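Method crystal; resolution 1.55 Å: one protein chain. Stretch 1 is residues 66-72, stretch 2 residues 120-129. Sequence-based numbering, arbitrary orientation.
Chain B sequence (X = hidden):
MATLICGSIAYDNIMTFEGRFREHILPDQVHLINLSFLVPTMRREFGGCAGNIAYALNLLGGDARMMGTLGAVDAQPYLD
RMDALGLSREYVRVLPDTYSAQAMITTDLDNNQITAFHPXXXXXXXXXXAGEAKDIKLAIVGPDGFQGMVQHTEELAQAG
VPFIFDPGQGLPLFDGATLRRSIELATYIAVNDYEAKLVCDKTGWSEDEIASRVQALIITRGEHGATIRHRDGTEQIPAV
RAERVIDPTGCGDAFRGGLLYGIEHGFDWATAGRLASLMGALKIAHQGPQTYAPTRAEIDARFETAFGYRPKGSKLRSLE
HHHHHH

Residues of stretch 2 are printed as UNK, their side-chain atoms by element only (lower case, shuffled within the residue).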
ATOM      1  N   MET B  66      21.069  17.829  -6.311  1.00 10.88           N
ATOM      2  CA  MET B  66      19.606  17.572  -6.291  1.00 11.26           C
ATOM      3  C   MET B  66      18.838  18.834  -6.640  1.00 10.92           C
ATOM      4  O   MET B  66      19.156  19.896  -6.095  1.00 12.99           O
ATOM      5  CB  MET B  66      19.159  17.127  -4.909  1.00 12.54           C
ATOM      6  CG  MET B  66      19.777  15.788  -4.471  1.00 12.54           C
ATOM      7  SD  MET B  66      19.541  15.409  -2.702  1.00 16.34           S
ATOM      8  CE  MET B  66      17.854  15.740  -2.573  1.00 12.37           C
ATOM      9  N   MET B  67      17.852  18.663  -7.524  1.00  9.64           N
ATOM     10  CA  MET B  67      16.931  19.754  -7.845  1.00  9.98           C
ATOM     11  C   MET B  67      15.538  19.261  -7.543  1.00  9.87           C
ATOM     12  O   MET B  67      15.046  18.333  -8.206  1.00 12.80           O
ATOM     13  CB  MET B  67      17.054  20.136  -9.303  1.00 11.15           C
ATOM     14  CG  MET B  67      16.048  21.266  -9.679  1.00 11.90           C
ATOM     15  SD  MET B  67      16.300  21.964 -11.347  1.00 13.99           S
ATOM     16  CE  MET B  67      17.511  23.230 -10.957  1.00 14.19           C
ATOM     17  N   GLY B  68      14.939  19.879  -6.546  1.00 10.34           N
ATOM     18  CA  GLY B  68      13.586  19.473  -6.114  1.00 10.20           C
ATOM     19  C   GLY B  68      13.078  20.420  -5.067  1.00 10.90           C
ATOM     20  O   GLY B  68      13.817  21.321  -4.591  1.00 11.25           O
ATOM     21  N   THR B  69      11.816  20.218  -4.669  1.00 10.83           N
ATOM     22  CA  THR B  69      11.203  21.053  -3.649  1.00 11.76           C
ATOM     23  C   THR B  69      10.862  20.261  -2.382  1.00 11.10           C
ATOM     24  O   THR B  69      10.408  19.101  -2.479  1.00 13.66           O
ATOM     25  CB  THR B  69       9.895  21.710  -4.218  1.00 12.05           C
ATOM     26  OG1 THR B  69       9.152  20.720  -4.938  1.00 13.55           O
ATOM     27  CG2 THR B  69      10.260  22.798  -5.215  1.00 13.56           C
ATOM     28  N   LEU B  70      11.118  20.891  -1.235  1.00  9.37           N
ATOM     29  CA  LEU B  70      10.758  20.408   0.116  1.00 10.57           C
ATOM     30  C   LEU B  70       9.792  21.398   0.777  1.00 10.63           C
ATOM     31  O   LEU B  70       9.627  22.536   0.291  1.00 12.34           O
ATOM     32  CB  LEU B  70      11.989  20.272   1.023  1.00 10.39           C
ATOM     33  CG  LEU B  70      12.841  19.038   0.698  1.00  9.30           C
ATOM     34  CD1 LEU B  70      14.188  19.233   1.470  1.00 11.26           C
ATOM     35  CD2 LEU B  70      12.108  17.773   1.146  1.00 11.35           C
ATOM     36  N   GLY B  71       9.122  20.952   1.835  1.00 11.26           N
ATOM     37  CA  GLY B  71       8.165  21.844   2.554  1.00 11.90           C
ATOM     38  C   GLY B  71       8.791  22.277   3.870  1.00 11.77           C
ATOM     39  O   GLY B  71       9.309  21.432   4.595  1.00 11.68           O
ATOM     40  N   ALA B  72       8.743  23.568   4.202  1.00 12.46           N
ATOM     41  CA  ALA B  72       9.375  24.062   5.426  1.00 12.75           C
ATOM     42  C   ALA B  72       8.951  23.408   6.716  1.00 13.78           C
ATOM     43  O   ALA B  72       9.723  23.374   7.677  1.00 14.36           O
ATOM     44  CB  ALA B  72       9.184  25.584   5.541  1.00 14.37           C
ATOM     45  N   UNK B 120       2.501  17.144  -1.495  1.00 11.96           N
ATOM     46  CA  UNK B 120       2.986  18.279  -0.730  1.00 11.19           C
ATOM     47  C   UNK B 120       3.777  19.227  -1.633  1.00 10.81           C
ATOM     48  O   UNK B 120       3.366  19.577  -2.757  1.00 11.51           O
ATOM     49  N   UNK B 121       4.945  19.609  -1.146  1.00 11.54           N
ATOM     50  CA  UNK B 121       5.808  20.570  -1.834  1.00 10.83           C
ATOM     51  C   UNK B 121       6.217  20.122  -3.236  1.00 11.75           C
ATOM     52  O   UNK B 121       6.526  20.958  -4.087  1.00 11.94           O
ATOM     53  c   UNK B 121       7.033  20.846  -0.994  1.00 11.90           C
ATOM     54  N   UNK B 122       6.204  18.823  -3.512  1.00 11.32           N
ATOM     55  CA  UNK B 122       6.492  18.370  -4.841  1.00 11.01           C
ATOM     56  C   UNK B 122       5.576  18.928  -5.931  1.00 12.66           C
ATOM     57  O   UNK B 122       5.983  19.052  -7.094  1.00 12.84           O
ATOM     58  c   UNK B 122       6.528  16.822  -4.869  1.00 10.62           C
ATOM     59  c   UNK B 122       5.095  14.359  -6.958  1.00 15.09           C
ATOM     60  c   UNK B 122       7.026  16.260  -6.234  1.00 11.81           C
ATOM     61  s   UNK B 122       6.797  14.469  -6.412  1.00 12.70           S
ATOM     62  N   UNK B 123       4.356  19.320  -5.536  1.00 12.23           N
ATOM     63  CA  UNK B 123       3.390  19.880  -6.503  1.00 15.30           C
ATOM     64  C   UNK B 123       3.941  21.134  -7.169  1.00 14.10           C
ATOM     65  O   UNK B 123       3.515  21.485  -8.278  1.00 15.86           O
ATOM     66  c   UNK B 123       2.064  20.224  -5.833  1.00 17.15           C
ATOM     67  c   UNK B 123       1.336  19.085  -5.301  1.00 22.61           C
ATOM     68  c   UNK B 123      -0.446  21.302  -5.370  1.00 24.98           C
ATOM     69  s   UNK B 123      -0.410  19.535  -4.980  1.00 35.38           S
ATOM     70  N   UNK B 124       4.885  21.806  -6.497  1.00 12.98           N
ATOM     71  CA  UNK B 124       5.463  23.077  -7.021  1.00 13.01           C
ATOM     72  C   UNK B 124       6.862  22.880  -7.601  1.00 13.46           C
ATOM     73  O   UNK B 124       7.594  23.855  -7.738  1.00 14.50           O
ATOM     74  o   UNK B 124       3.055  25.074  -6.898  1.00 18.89           O
ATOM     75  n   UNK B 124       1.916  23.965  -5.302  1.00 19.34           N
ATOM     76  c   UNK B 124       4.296  24.283  -5.041  1.00 16.02           C
ATOM     77  c   UNK B 124       3.042  24.483  -5.829  1.00 17.26           C
ATOM     78  c   UNK B 124       5.546  24.168  -5.934  1.00 13.76           C
ATOM     79  N   UNK B 125       7.237  21.631  -7.926  1.00 12.83           N
ATOM     80  CA  UNK B 125       8.627  21.379  -8.398  1.00 13.00           C
ATOM     81  C   UNK B 125       9.054  22.167  -9.630  1.00 13.57           C
ATOM     82  O   UNK B 125      10.234  22.429  -9.799  1.00 13.67           O
ATOM     83  c   UNK B 125       8.847  19.873  -8.615  1.00 12.34           C
ATOM     84  o   UNK B 125       8.143  19.376  -9.753  1.00 14.33           O
ATOM     85  N   UNK B 126       8.081  22.610 -10.444  1.00 13.85           N
ATOM     86  CA  UNK B 126       8.401  23.398 -11.611  1.00 13.97           C
ATOM     87  C   UNK B 126       8.883  24.812 -11.291  1.00 12.15           C
ATOM     88  O   UNK B 126       9.343  25.506 -12.221  1.00 14.94           O
ATOM     89  c   UNK B 126       7.150  23.485 -12.491  1.00 14.81           C
ATOM     90  c   UNK B 126       4.188  23.831 -10.420  1.00 19.54           C
ATOM     91  c   UNK B 126       5.431  25.204 -11.601  1.00 18.51           C
ATOM     92  c   UNK B 126       5.945  23.959 -11.742  1.00 15.01           C
ATOM     93  n   UNK B 126       4.340  25.093 -10.766  1.00 17.67           N
ATOM     94  n   UNK B 126       5.144  23.122 -10.989  1.00 19.34           N
ATOM     95  N   UNK B 127       8.913  25.231 -10.023  1.00 12.80           N
ATOM     96  CA  UNK B 127       9.530  26.529  -9.668  1.00 13.28           C
ATOM     97  C   UNK B 127      11.045  26.530  -9.880  1.00 14.66           C
ATOM     98  O   UNK B 127      11.649  27.598 -10.078  1.00 15.51           O
ATOM     99  c   UNK B 127       9.210  27.070  -8.253  1.00 13.74           C
ATOM    100  c   UNK B 127       9.743  26.180  -7.182  1.00 16.23           C
ATOM    101  c   UNK B 127       7.656  27.248  -8.140  1.00 15.13           C
ATOM    102  N   UNK B 128      11.655  25.332  -9.882  1.00 14.12           N
ATOM    103  CA  UNK B 128      13.087  25.233 -10.248  1.00 14.69           C
ATOM    104  C   UNK B 128      13.206  24.975 -11.742  1.00 13.92           C
ATOM    105  O   UNK B 128      12.491  24.147 -12.331  1.00 13.20           O
ATOM    106  o   UNK B 128      13.849  23.290  -7.240  1.00 19.48           O
ATOM    107  c   UNK B 128      14.023  24.241  -8.051  1.00 19.77           C
ATOM    108  n   UNK B 128      14.514  25.414  -7.668  1.00 19.22           N
ATOM    109  c   UNK B 128      13.752  24.033  -9.545  1.00 14.79           C
ATOM    110  N   UNK B 129      14.160  25.638 -12.368  1.00 15.51           N
ATOM    111  CA  UNK B 129      14.337  25.491 -13.805  1.00 14.55           C
ATOM    112  C   UNK B 129      15.679  24.874 -14.123  1.00 16.20           C
ATOM    113  O   UNK B 129      16.713  25.448 -13.816  1.00 16.36           O
ATOM    114  n   UNK B 129      10.679  27.942 -14.050  1.00 21.87           N
ATOM    115  c   UNK B 129      10.702  27.608 -15.325  1.00 26.13           C
ATOM    116  c   UNK B 129      11.920  27.728 -13.507  1.00 21.64           C
ATOM    117  c   UNK B 129      14.152  26.856 -14.494  1.00 17.25           C
ATOM    118  n   UNK B 129      11.918  27.180 -15.619  1.00 25.87           N
ATOM    119  c   UNK B 129      12.722  27.302 -14.507  1.00 17.23           C
TER

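Position 120 has no side-chain atoms, and its phi of 51° with psi of -132° by itself favours a residue without a CB: it is G120, which touches nothing on stretch 1. Position 121 carries a single carbon, CB, pointing toward the strand and lying 3.3 Å from L70 C and 3.5 Å from G71 N. One carbon makes this A121, small enough to pack directly against the backbone.

Position 122 shows an unbranched run of two carbons, a sulfur and a terminal carbon, the signature of methionine. M122 points away from the strand, and its backbone does the touching: its CA is 3.6 Å from T69 OG1. Position 123 repeats the same pattern of atoms, so it is M123; it too points away, is exposed and makes no contact. Position 124 has three carbons, the third bearing one oxygen and one nitrogen, which gives glutamine. The end of Q124 leads away, its amide being hydrogen-bonded elsewhere in the structure, while its backbone O lies 3.8 Å from T69 CG2.

Position 125 has one carbon followed by one oxygen: S125. Its CA lies 3.6 Å and its CB 3.8 Å from T69 OG1; the side chain points sideways, and the hydroxyl that marks it as serine is hydrogen-bonded elsewhere in the structure. At position 126 one carbon leads to a five-membered ring of three carbons and two nitrogens, hence H126, pointing away and out of contact. Position 127 has a CB carrying two carbons, the branching of valine; V127 CG2 meets T69 CG2 at 3.9 Å, methyl against methyl.

Position 128 has two carbons, the second carrying an oxygen and a nitrogen, which identifies N128. Its CB points toward the strand and packs 3.6 Å from M67 CG, and its amide lies beside the backbone of G68. Position 129 again has a carbon and an imidazole ring; H129 turns its side chain away, but its backbone O sits 3.7 Å from M67 CE.

The contact, burying 403 Å² in all, centres on T69, whose side chain reaches into the 3-10 segment. T69 OG1 donates a hydrogen bond to A121 O at 2.8 Å, giving the buried hydroxyl a polar partner; the same carbonyl oxygen, A121 O, accepts from Q124 N at 3.0 Å within the segment, so the threonine joins the segment's own hydrogen bonding. Around this bond, A121 packs on the strand backbone near L70 and G71, while M67 extends along N128 and H129.

Stretch 2 120-129: GAMMQSHVNH
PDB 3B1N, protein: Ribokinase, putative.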